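Local coordinates for thermotoga maritima TmcAL (PDB 5Y0T), which belongs to the HIGH nucleotidyl transferase family of the HUP clan and binds adenosine-5'-rp-alpha-thio-triphosphate, at residues R113-L118 against E174-A179. Sequence-based numbering, arbitrary orientation.
Sequences RVARIL and EYIHSA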
loop_
_atom_site.group_PDB
_atom_site.type_symbol
_atom_site.label_atom_id
_atom_site.label_comp_id
_atom_site.label_asym_id
_atom_site.label_seq_id
_atom_site.Cartn_x
_atom_site.Cartn_y
_atom_site.Cartn_z
ATOM N N ARG A 113 -40.386 11.078 -14.572
ATOM C CA ARG A 113 -41.324 11.215 -13.458
ATOM C C ARG A 113 -40.652 10.844 -12.148
ATOM O O ARG A 113 -40.815 11.532 -11.135
ATOM C CB ARG A 113 -42.574 10.345 -13.665
ATOM C CG ARG A 113 -43.820 11.129 -14.070
ATOM C CD ARG A 113 -45.119 10.302 -13.943
ATOM N NE ARG A 113 -45.052 9.011 -14.630
ATOM C CZ ARG A 113 -45.086 8.852 -15.953
ATOM N NH1 ARG A 113 -45.176 9.909 -16.754
ATOM N NH2 ARG A 113 -45.019 7.632 -16.481
ATOM N N VAL A 114 -39.900 9.749 -12.156
ATOM C CA VAL A 114 -39.228 9.322 -10.934
ATOM C C VAL A 114 -38.154 10.329 -10.544
ATOM O O VAL A 114 -38.058 10.713 -9.372
ATOM C CB VAL A 114 -38.595 7.919 -11.068
ATOM C CG1 VAL A 114 -37.718 7.606 -9.863
ATOM C CG2 VAL A 114 -39.679 6.865 -11.220
ATOM N N ALA A 115 -37.366 10.790 -11.516
ATOM C CA ALA A 115 -36.316 11.756 -11.187
ATOM C C ALA A 115 -36.896 13.024 -10.570
ATOM O O ALA A 115 -36.308 13.594 -9.654
ATOM C CB ALA A 115 -35.489 12.105 -12.417
ATOM N N ARG A 116 -38.056 13.449 -11.064
ATOM C CA ARG A 116 -38.719 14.654 -10.548
ATOM C C ARG A 116 -39.115 14.510 -9.061
ATOM O O ARG A 116 -38.899 15.419 -8.245
ATOM C CB ARG A 116 -39.948 14.973 -11.411
ATOM C CG ARG A 116 -40.843 16.083 -10.890
ATOM C CD ARG A 116 -40.141 17.426 -10.887
ATOM N NE ARG A 116 -39.727 17.867 -12.219
ATOM C CZ ARG A 116 -39.180 19.054 -12.468
ATOM N NH1 ARG A 116 -38.991 19.917 -11.477
ATOM N NH2 ARG A 116 -38.825 19.380 -13.704
ATOM N N ILE A 117 -39.677 13.359 -8.706
ATOM C CA ILE A 117 -40.027 13.089 -7.313
ATOM C C ILE A 117 -38.798 13.122 -6.423
ATOM O O ILE A 117 -38.809 13.762 -5.366
ATOM C CB ILE A 117 -40.744 11.730 -7.168
ATOM C CG1 ILE A 117 -42.062 11.760 -7.937
ATOM C CG2 ILE A 117 -41.023 11.418 -5.695
ATOM C CD1 ILE A 117 -42.664 10.376 -8.185
ATOM N N LEU A 118 -37.726 12.460 -6.850
ATOM C CA LEU A 118 -36.490 12.445 -6.067
ATOM C C LEU A 118 -35.851 13.828 -5.970
ATOM O O LEU A 118 -35.160 14.143 -4.999
ATOM C CB LEU A 118 -35.476 11.463 -6.667
ATOM C CG LEU A 118 -35.930 10.010 -6.833
ATOM C CD1 LEU A 118 -34.817 9.186 -7.451
ATOM C CD2 LEU A 118 -36.361 9.416 -5.489
ATOM N N GLU A 174 -30.779 8.628 -12.177
ATOM C CA GLU A 174 -29.750 9.423 -11.515
ATOM C C GLU A 174 -29.154 10.484 -12.449
ATOM O O GLU A 174 -28.828 11.572 -11.984
ATOM C CB GLU A 174 -28.639 8.534 -10.968
ATOM C CG GLU A 174 -29.099 7.502 -9.903
ATOM C CD GLU A 174 -29.391 8.108 -8.534
ATOM O OE1 GLU A 174 -29.427 9.343 -8.403
ATOM O OE2 GLU A 174 -29.594 7.331 -7.572
ATOM N N TYR A 175 -29.005 10.189 -13.747
ATOM C CA TYR A 175 -28.532 11.236 -14.688
ATOM C C TYR A 175 -29.507 12.408 -14.709
ATOM O O TYR A 175 -29.110 13.577 -14.681
ATOM C CB TYR A 175 -28.386 10.731 -16.139
ATOM C CG TYR A 175 -27.388 9.621 -16.381
ATOM C CD1 TYR A 175 -26.137 9.634 -15.791
ATOM C CD2 TYR A 175 -27.715 8.545 -17.223
ATOM C CE1 TYR A 175 -25.233 8.613 -16.013
ATOM C CE2 TYR A 175 -26.802 7.506 -17.453
ATOM C CZ TYR A 175 -25.573 7.548 -16.846
ATOM O OH TYR A 175 -24.679 6.529 -17.047
ATOM N N ILE A 176 -30.793 12.084 -14.811
ATOM C CA ILE A 176 -31.813 13.099 -14.935
ATOM C C ILE A 176 -31.922 13.887 -13.634
ATOM O O ILE A 176 -32.019 15.116 -13.639
ATOM C CB ILE A 176 -33.181 12.467 -15.308
ATOM C CG1 ILE A 176 -33.104 11.817 -16.698
ATOM C CG2 ILE A 176 -34.287 13.512 -15.288
ATOM C CD1 ILE A 176 -34.230 10.830 -16.989
ATOM N N HIS A 177 -31.897 13.172 -12.517
ATOM C CA HIS A 177 -31.932 13.816 -11.210
ATOM C C HIS A 177 -30.765 14.781 -11.062
ATOM O O HIS A 177 -30.956 15.912 -10.623
ATOM C CB HIS A 177 -31.906 12.778 -10.094
ATOM C CG HIS A 177 -32.007 13.368 -8.722
ATOM N ND1 HIS A 177 -31.611 12.689 -7.592
ATOM C CD2 HIS A 177 -32.451 14.576 -8.299
ATOM C CE1 HIS A 177 -31.807 13.451 -6.529
ATOM N NE2 HIS A 177 -32.319 14.601 -6.930
ATOM N N SER A 178 -29.564 14.341 -11.446
ATOM C CA SER A 178 -28.374 15.199 -11.425
ATOM C C SER A 178 -28.549 16.460 -12.267
ATOM O O SER A 178 -28.206 17.563 -11.834
ATOM C CB SER A 178 -27.148 14.420 -11.915
ATOM O OG SER A 178 -26.769 13.454 -10.942
ATOM N N ALA A 179 -29.088 16.305 -13.472
ATOM C CA ALA A 179 -29.313 17.465 -14.328
ATOM C C ALA A 179 -30.279 18.439 -13.663
ATOM O O ALA A 179 -30.082 19.646 -13.729
ATOM C CB ALA A 179 -29.853 17.036 -15.668
#
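Ala115 packs its CB against the CG2 methyl of Ile176 and the backbone N of His177, a worked example of how one small residue lets two helices pack closely in a HUP-type alpha/beta fold. Helix 108-120 follows strand 98-103 and helix 167-182 leads into strand 187-192, which lies parallel to strand 98-103 in the sheet, so the pair belongs to the connection between these two strands. The local axes approach to 8.5 Å and cross at -48°. The tight part lies at the alanine: its CB sits 3.4 Å from Ile176 CG2, a close carbon-carbon approach, and 3.7 Å from His177 N. In Ile176 that methyl is anti to the backbone N, the branch that meets the alanine, and the side chain also reaches Ile108, Leu111 and Gln112 of the same helix 108-120.

Towards Leu118 the packing is looser, and His177 is partly exposed. The imidazole swings out anti to its own amide nitrogen (chi1 -177°), which brings one face of the ring against Leu118. Leu118 CB makes a CH-pi contact over that face, 4.2 Å from the centroid and 13° off the normal, displaced toward the ND1-CE1 side of the rim, while Tyr119 touches the same histidine. No hydrogen bond joins the two segments. His177 NE2 comes within 3.5 Å of Leu118 O, but the angle is poor, and that carbonyl instead accepts a hydrogen bond from Gln121 NE2.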